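PDB 3OD1: ATP phosphoribosyltransferase regulatory subunit from Bacillus halodurans, which is probably required, together with the HisG subunit, for the first step of histidine biosynthesis and may allow feedback regulation of ATP phosphoribosyltransferase activity by histidine. Local coordinates for residues 23-34 and 318-328. Residues are numbered along the deposited sequence; the frame is centred on the assembly and turned at random.
Sequences WYKTKKNICDQM and VRIDLLVEALN
In the class II synthetase-like core, residues 23-34 of helix 21-40 cross at 103° helix 320-327, which with strand 313-319 forms the strand-helix unit corresponding to motif 3; Val324 is a knob in a hole formed by Trp23, Thr26, Lys27 and Ile30. The two methyls of Val324 divide the work: CG1, anti to the backbone N (chi1 177°), approaches the Trp23 indole obliquely, 4.0 Å from NE1, while CG2 meets Ile30 CD1 at 3.8 Å. Ile30 and Leu327 reach tip to tip, their CD1 atoms a tight 3.4 Å apart. Cys31 SG rests 3.6 Å from Ile320 CD1, and Met34 SE touches Leu323 CD2 at 3.5 Å. Lys27 lends its aliphatic part, CG packing on Ile320 CG2, as NZ pairs with Glu127 and with Glu47 of the second subunit. Asp321 CA lies at the Trp23 ring edge, 4.1 Å from CZ2; its carboxylate, almost perpendicular to the ring, is gripped side-on by Arg319 through NE and NH1. Replacing Asp321 with an alanine would probably leave that guanidinium without its carboxylate mate and freer to turn. The arrangement is consistent with a motif 1 helix packed on the motif 3 helix beside the mixed, largely antiparallel class II sheet.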
ATOM      1  N   TRP B  23      12.308   9.514  -2.372  1.00 28.10           N
ATOM      2  CA  TRP B  23      10.943   9.989  -2.305  1.00 31.23           C
ATOM      3  C   TRP B  23      10.099   9.055  -1.437  1.00 31.49           C
ATOM      4  O   TRP B  23       9.222   9.492  -0.682  1.00 28.05           O
ATOM      5  CB  TRP B  23      10.340  10.082  -3.710  1.00 37.53           C
ATOM      6  CG  TRP B  23       9.158  11.024  -3.790  1.00 57.48           C
ATOM      7  CD1 TRP B  23       9.190  12.345  -4.128  1.00 58.06           C
ATOM      8  CD2 TRP B  23       7.777  10.714  -3.524  1.00 62.83           C
ATOM      9  NE1 TRP B  23       7.921  12.876  -4.092  1.00 66.06           N
ATOM     10  CE2 TRP B  23       7.037  11.897  -3.724  1.00 65.95           C
ATOM     11  CE3 TRP B  23       7.100   9.554  -3.136  1.00 70.21           C
ATOM     12  CZ2 TRP B  23       5.653  11.955  -3.550  1.00 72.74           C
ATOM     13  CZ3 TRP B  23       5.720   9.611  -2.963  1.00 75.58           C
ATOM     14  CH2 TRP B  23       5.014  10.803  -3.170  1.00 76.10           C
ATOM     15  N   TYR B  24      10.338   7.759  -1.559  1.00 28.53           N
ATOM     16  CA  TYR B  24       9.596   6.799  -0.749  1.00 28.57           C
ATOM     17  C   TYR B  24       9.786   7.062   0.741  1.00 25.79           C
ATOM     18  O   TYR B  24       8.810   7.081   1.488  1.00 30.17           O
ATOM     19  CB  TYR B  24      10.018   5.350  -1.050  1.00 27.91           C
ATOM     20  CG  TYR B  24       9.192   4.366  -0.254  1.00 36.99           C
ATOM     21  CD1 TYR B  24       8.068   3.771  -0.805  1.00 41.41           C
ATOM     22  CD2 TYR B  24       9.507   4.077   1.067  1.00 33.85           C
ATOM     23  CE1 TYR B  24       7.302   2.891  -0.075  1.00 41.35           C
ATOM     24  CE2 TYR B  24       8.741   3.194   1.808  1.00 35.11           C
ATOM     25  CZ  TYR B  24       7.643   2.609   1.231  1.00 38.45           C
ATOM     26  OH  TYR B  24       6.871   1.732   1.959  1.00 46.98           O
ATOM     27  N   LYS B  25      11.039   7.233   1.172  1.00 27.89           N
ATOM     28  CA  LYS B  25      11.329   7.428   2.593  1.00 28.22           C
ATOM     29  C   LYS B  25      10.651   8.687   3.121  1.00 32.52           C
ATOM     30  O   LYS B  25      10.118   8.688   4.226  1.00 30.34           O
ATOM     31  CB  LYS B  25      12.833   7.555   2.857  1.00 37.16           C
ATOM     32  CG  LYS B  25      13.668   6.317   2.538  1.00 50.18           C
ATOM     33  CD  LYS B  25      15.091   6.444   3.103  1.00 59.09           C
ATOM     34  CE  LYS B  25      16.051   5.388   2.525  1.00 66.92           C
ATOM     35  NZ  LYS B  25      16.617   5.777   1.187  1.00 67.16           N
ATOM     36  N   THR B  26      10.722   9.762   2.344  1.00 28.58           N
ATOM     37  CA  THR B  26      10.107  11.034   2.726  1.00 32.43           C
ATOM     38  C   THR B  26       8.598  10.902   2.890  1.00 35.20           C
ATOM     39  O   THR B  26       8.037  11.356   3.881  1.00 35.77           O
ATOM     40  CB  THR B  26      10.403  12.123   1.686  1.00 32.54           C
ATOM     41  OG1 THR B  26      11.818  12.272   1.576  1.00 34.96           O
ATOM     42  CG2 THR B  26       9.786  13.472   2.106  1.00 35.75           C
ATOM     43  N   LYS B  27       7.956  10.277   1.911  1.00 32.40           N
ATOM     44  CA  LYS B  27       6.515  10.104   1.925  1.00 30.99           C
ATOM     45  C   LYS B  27       6.121   9.200   3.081  1.00 36.22           C
ATOM     46  O   LYS B  27       5.139   9.465   3.784  1.00 33.38           O
ATOM     47  CB  LYS B  27       6.040   9.533   0.593  1.00 38.85           C
ATOM     48  CG  LYS B  27       4.648   8.972   0.612  1.00 50.12           C
ATOM     49  CD  LYS B  27       4.631   7.562   0.037  1.00 58.37           C
ATOM     50  CE  LYS B  27       4.192   6.550   1.089  1.00 49.10           C
ATOM     51  NZ  LYS B  27       3.982   5.188   0.500  1.00 53.95           N
ATOM     52  N   LYS B  28       6.904   8.145   3.302  1.00 33.14           N
ATOM     53  CA  LYS B  28       6.599   7.221   4.384  1.00 34.20           C
ATOM     54  C   LYS B  28       6.637   7.911   5.740  1.00 37.53           C
ATOM     55  O   LYS B  28       5.709   7.746   6.541  1.00 32.10           O
ATOM     56  CB  LYS B  28       7.530   6.019   4.391  1.00 36.45           C
ATOM     57  CG  LYS B  28       7.256   5.054   5.541  1.00 40.28           C
ATOM     58  CD  LYS B  28       8.244   3.902   5.511  1.00 42.98           C
ATOM     59  CE  LYS B  28       8.476   3.320   6.896  1.00 49.71           C
ATOM     60  NZ  LYS B  28       7.208   2.827   7.482  1.00 46.80           N
ATOM     61  N   ASN B  29       7.696   8.675   6.006  1.00 32.88           N
ATOM     62  CA  ASN B  29       7.778   9.385   7.280  1.00 38.55           C
ATOM     63  C   ASN B  29       6.556  10.279   7.484  1.00 38.75           C
ATOM     64  O   ASN B  29       5.947  10.284   8.562  1.00 40.77           O
ATOM     65  CB  ASN B  29       9.039  10.240   7.375  1.00 45.13           C
ATOM     66  CG  ASN B  29       9.022  11.165   8.593  1.00 57.24           C
ATOM     67  OD1 ASN B  29       8.932  10.703   9.732  1.00 67.49           O
ATOM     68  ND2 ASN B  29       9.087  12.473   8.355  1.00 52.08           N
ATOM     69  N   ILE B  30       6.205  11.042   6.451  1.00 33.29           N
ATOM     70  CA  ILE B  30       5.025  11.914   6.510  1.00 36.27           C
ATOM     71  C   ILE B  30       3.750  11.127   6.843  1.00 34.32           C
ATOM     72  O   ILE B  30       3.031  11.471   7.779  1.00 44.46           O
ATOM     73  CB  ILE B  30       4.874  12.751   5.210  1.00 38.81           C
ATOM     74  CG1 ILE B  30       5.978  13.807   5.156  1.00 41.26           C
ATOM     75  CG2 ILE B  30       3.487  13.400   5.119  1.00 41.59           C
ATOM     76  CD1 ILE B  30       6.096  14.525   3.828  1.00 44.37           C
ATOM     77  N   CYS B  31       3.489  10.050   6.110  1.00 31.65           N
ATOM     78  CA  CYS B  31       2.276   9.258   6.336  1.00 36.23           C
ATOM     79  C   CYS B  31       2.242   8.612   7.711  1.00 37.61           C
ATOM     80  O   CYS B  31       1.188   8.562   8.348  1.00 37.48           O
ATOM     81  CB  CYS B  31       2.118   8.187   5.263  1.00 35.30           C
ATOM     82  SG  CYS B  31       1.863   8.877   3.636  1.00 40.37           S
ATOM     83  N   ASP B  32       3.391   8.111   8.157  1.00 31.22           N
ATOM     84  CA  ASP B  32       3.495   7.490   9.473  1.00 35.20           C
ATOM     85  C   ASP B  32       3.184   8.479  10.596  1.00 34.96           C
ATOM     86  O   ASP B  32       2.546   8.121  11.578  1.00 33.33           O
ATOM     87  CB  ASP B  32       4.871   6.877   9.686  1.00 41.19           C
ATOM     88  CG  ASP B  32       5.082   5.604   8.868  1.00 41.83           C
ATOM     89  OD1 ASP B  32       4.158   5.156   8.144  1.00 36.68           O
ATOM     90  OD2 ASP B  32       6.193   5.065   8.951  1.00 42.81           O
ATOM     91  N   GLN B  33       3.612   9.723  10.441  1.00 31.39           N
ATOM     92  CA  GLN B  33       3.260  10.752  11.417  1.00 33.73           C
ATOM     93  C   GLN B  33       1.750  10.997  11.439  1.00 37.78           C
ATOM     94  O   GLN B  33       1.141  11.094  12.509  1.00 39.49           O
ATOM     95  CB  GLN B  33       4.025  12.042  11.132  1.00 37.17           C
ATOM     96  CG  GLN B  33       5.531  11.892  11.381  1.00 41.00           C
ATOM     97  CD  GLN B  33       5.831  11.579  12.839  1.00 54.22           C
ATOM     98  OE1 GLN B  33       5.197  12.129  13.740  1.00 58.18           O
ATOM     99  NE2 GLN B  33       6.794  10.694  13.077  1.00 55.07           N
HETATM  100  N   MSE B  34       1.137  11.082  10.264  1.00 31.06           N
HETATM  101  CA  MSE B  34      -0.301  11.296  10.211  1.00 29.59           C
HETATM  102  C   MSE B  34      -1.095  10.120  10.754  1.00 32.91           C
HETATM  103  O   MSE B  34      -2.068  10.314  11.488  1.00 39.09           O
HETATM  104  CB  MSE B  34      -0.767  11.670   8.798  1.00 32.59           C
HETATM  105  CG  MSE B  34      -0.141  12.967   8.292  1.00 39.24           C
HETATM  106 SE   MSE B  34      -0.949  13.583   6.655  0.65 43.81          SE
HETATM  107  CE  MSE B  34      -2.743  13.967   7.342  1.00 57.65           C
ATOM    108  N   VAL B 318      -6.565  13.293   2.355  1.00 31.54           N
ATOM    109  CA  VAL B 318      -5.347  14.052   2.101  1.00 32.43           C
ATOM    110  C   VAL B 318      -4.620  13.462   0.898  1.00 34.86           C
ATOM    111  O   VAL B 318      -4.385  12.260   0.863  1.00 30.62           O
ATOM    112  CB  VAL B 318      -4.401  13.988   3.308  1.00 27.36           C
ATOM    113  CG1 VAL B 318      -3.114  14.791   3.021  1.00 28.16           C
ATOM    114  CG2 VAL B 318      -5.110  14.509   4.568  1.00 28.66           C
ATOM    115  N   ARG B 319      -4.279  14.304  -0.075  1.00 30.52           N
ATOM    116  CA  ARG B 319      -3.454  13.899  -1.225  1.00 38.67           C
ATOM    117  C   ARG B 319      -1.991  13.897  -0.838  1.00 30.80           C
ATOM    118  O   ARG B 319      -1.395  14.958  -0.677  1.00 33.57           O
ATOM    119  CB  ARG B 319      -3.644  14.866  -2.397  1.00 44.35           C
ATOM    120  CG  ARG B 319      -4.858  14.587  -3.258  1.00 45.90           C
ATOM    121  CD  ARG B 319      -4.613  13.383  -4.140  1.00 58.51           C
ATOM    122  NE  ARG B 319      -3.405  13.501  -4.963  1.00 60.47           N
ATOM    123  CZ  ARG B 319      -3.384  13.930  -6.227  1.00 64.32           C
ATOM    124  NH1 ARG B 319      -2.236  13.994  -6.886  1.00 67.47           N
ATOM    125  NH2 ARG B 319      -4.505  14.300  -6.838  1.00 63.37           N
ATOM    126  N   ILE B 320      -1.418  12.706  -0.681  1.00 26.76           N
ATOM    127  CA  ILE B 320      -0.085  12.556  -0.111  1.00 32.86           C
ATOM    128  C   ILE B 320       0.991  13.193  -0.984  1.00 34.03           C
ATOM    129  O   ILE B 320       1.896  13.863  -0.490  1.00 33.56           O
ATOM    130  CB  ILE B 320       0.262  11.070   0.126  1.00 34.80           C
ATOM    131  CG1 ILE B 320      -0.729  10.441   1.110  1.00 37.01           C
ATOM    132  CG2 ILE B 320       1.688  10.918   0.632  1.00 32.94           C
ATOM    133  CD1 ILE B 320      -0.691  11.066   2.460  1.00 38.46           C
ATOM    134  N   ASP B 321       0.905  12.976  -2.288  1.00 34.12           N
ATOM    135  CA  ASP B 321       1.926  13.518  -3.172  1.00 39.48           C
ATOM    136  C   ASP B 321       1.929  15.045  -3.150  1.00 43.49           C
ATOM    137  O   ASP B 321       2.984  15.668  -3.178  1.00 41.92           O
ATOM    138  CB  ASP B 321       1.822  12.930  -4.593  1.00 54.19           C
ATOM    139  CG  ASP B 321       0.401  12.953  -5.155  1.00 70.33           C
ATOM    140  OD1 ASP B 321       0.254  12.633  -6.358  1.00 72.44           O
ATOM    141  OD2 ASP B 321      -0.560  13.282  -4.416  1.00 71.29           O
ATOM    142  N   LEU B 322       0.746  15.647  -3.058  1.00 40.10           N
ATOM    143  CA  LEU B 322       0.649  17.093  -2.973  1.00 38.43           C
ATOM    144  C   LEU B 322       1.207  17.577  -1.642  1.00 40.11           C
ATOM    145  O   LEU B 322       1.818  18.638  -1.562  1.00 39.63           O
ATOM    146  CB  LEU B 322      -0.811  17.540  -3.135  1.00 39.08           C
ATOM    147  CG  LEU B 322      -1.448  17.307  -4.512  1.00 39.17           C
ATOM    148  CD1 LEU B 322      -2.925  17.744  -4.561  1.00 35.45           C
ATOM    149  CD2 LEU B 322      -0.654  18.012  -5.610  1.00 43.90           C
ATOM    150  N   LEU B 323       0.987  16.797  -0.588  1.00 37.27           N
ATOM    151  CA  LEU B 323       1.483  17.177   0.729  1.00 38.29           C
ATOM    152  C   LEU B 323       3.018  17.113   0.776  1.00 37.65           C
ATOM    153  O   LEU B 323       3.672  18.014   1.299  1.00 37.82           O
ATOM    154  CB  LEU B 323       0.864  16.296   1.825  1.00 33.35           C
ATOM    155  CG  LEU B 323       1.376  16.516   3.250  1.00 31.41           C
ATOM    156  CD1 LEU B 323       1.239  17.997   3.663  1.00 30.75           C
ATOM    157  CD2 LEU B 323       0.650  15.583   4.241  1.00 34.93           C
ATOM    158  N   VAL B 324       3.589  16.056   0.217  1.00 40.67           N
ATOM    159  CA  VAL B 324       5.049  15.932   0.159  1.00 42.74           C
ATOM    160  C   VAL B 324       5.675  17.127  -0.585  1.00 49.83           C
ATOM    161  O   VAL B 324       6.625  17.739  -0.094  1.00 52.44           O
ATOM    162  CB  VAL B 324       5.501  14.596  -0.471  1.00 40.85           C
ATOM    163  CG1 VAL B 324       7.036  14.536  -0.588  1.00 38.34           C
ATOM    164  CG2 VAL B 324       4.993  13.402   0.343  1.00 38.59           C
ATOM    165  N   GLU B 325       5.131  17.463  -1.754  1.00 45.96           N
ATOM    166  CA  GLU B 325       5.527  18.675  -2.476  1.00 48.89           C
ATOM    167  C   GLU B 325       5.507  19.911  -1.577  1.00 51.73           C
ATOM    168  O   GLU B 325       6.458  20.691  -1.545  1.00 49.76           O
ATOM    169  CB  GLU B 325       4.560  18.950  -3.623  1.00 51.27           C
ATOM    170  CG  GLU B 325       4.768  18.182  -4.910  1.00 65.72           C
ATOM    171  CD  GLU B 325       3.715  18.557  -5.957  1.00 86.18           C
ATOM    172  OE1 GLU B 325       3.311  17.674  -6.745  1.00 91.51           O
ATOM    173  OE2 GLU B 325       3.273  19.734  -5.975  1.00 89.99           O
ATOM    174  N   ALA B 326       4.396  20.098  -0.872  1.00 45.75           N
ATOM    175  CA  ALA B 326       4.176  21.291  -0.057  1.00 43.98           C
ATOM    176  C   ALA B 326       5.172  21.433   1.098  1.00 43.95           C
ATOM    177  O   ALA B 326       5.410  22.538   1.590  1.00 48.54           O
ATOM    178  CB  ALA B 326       2.747  21.301   0.473  1.00 42.43           C
ATOM    179  N   LEU B 327       5.749  20.313   1.521  1.00 43.02           N
ATOM    180  CA  LEU B 327       6.620  20.266   2.689  1.00 47.41           C
ATOM    181  C   LEU B 327       8.121  20.449   2.392  1.00 67.32           C
ATOM    182  O   LEU B 327       8.902  20.724   3.303  1.00 71.60           O
ATOM    183  CB  LEU B 327       6.401  18.951   3.447  1.00 40.68           C
ATOM    184  CG  LEU B 327       5.179  18.920   4.372  1.00 39.55           C
ATOM    185  CD1 LEU B 327       4.913  17.512   4.887  1.00 41.10           C
ATOM    186  CD2 LEU B 327       5.411  19.860   5.521  1.00 36.02           C
ATOM    187  N   ASN B 328       8.531  20.296   1.135  1.00 77.16           N
ATOM    188  CA  ASN B 328       9.962  20.345   0.815  1.00 86.52           C
ATOM    189  C   ASN B 328      10.272  20.594  -0.658  1.00 90.54           C
ATOM    190  O   ASN B 328       9.494  20.227  -1.538  1.00 94.64           O
ATOM    191  CB  ASN B 328      10.661  19.066   1.294  1.00 90.02           C
ATOM    192  CG  ASN B 328       9.966  17.799   0.808  1.00 95.32           C
ATOM    193  OD1 ASN B 328      10.013  17.470  -0.379  1.00101.52           O
ATOM    194  ND2 ASN B 328       9.319  17.080   1.728  1.00 89.16           N
TER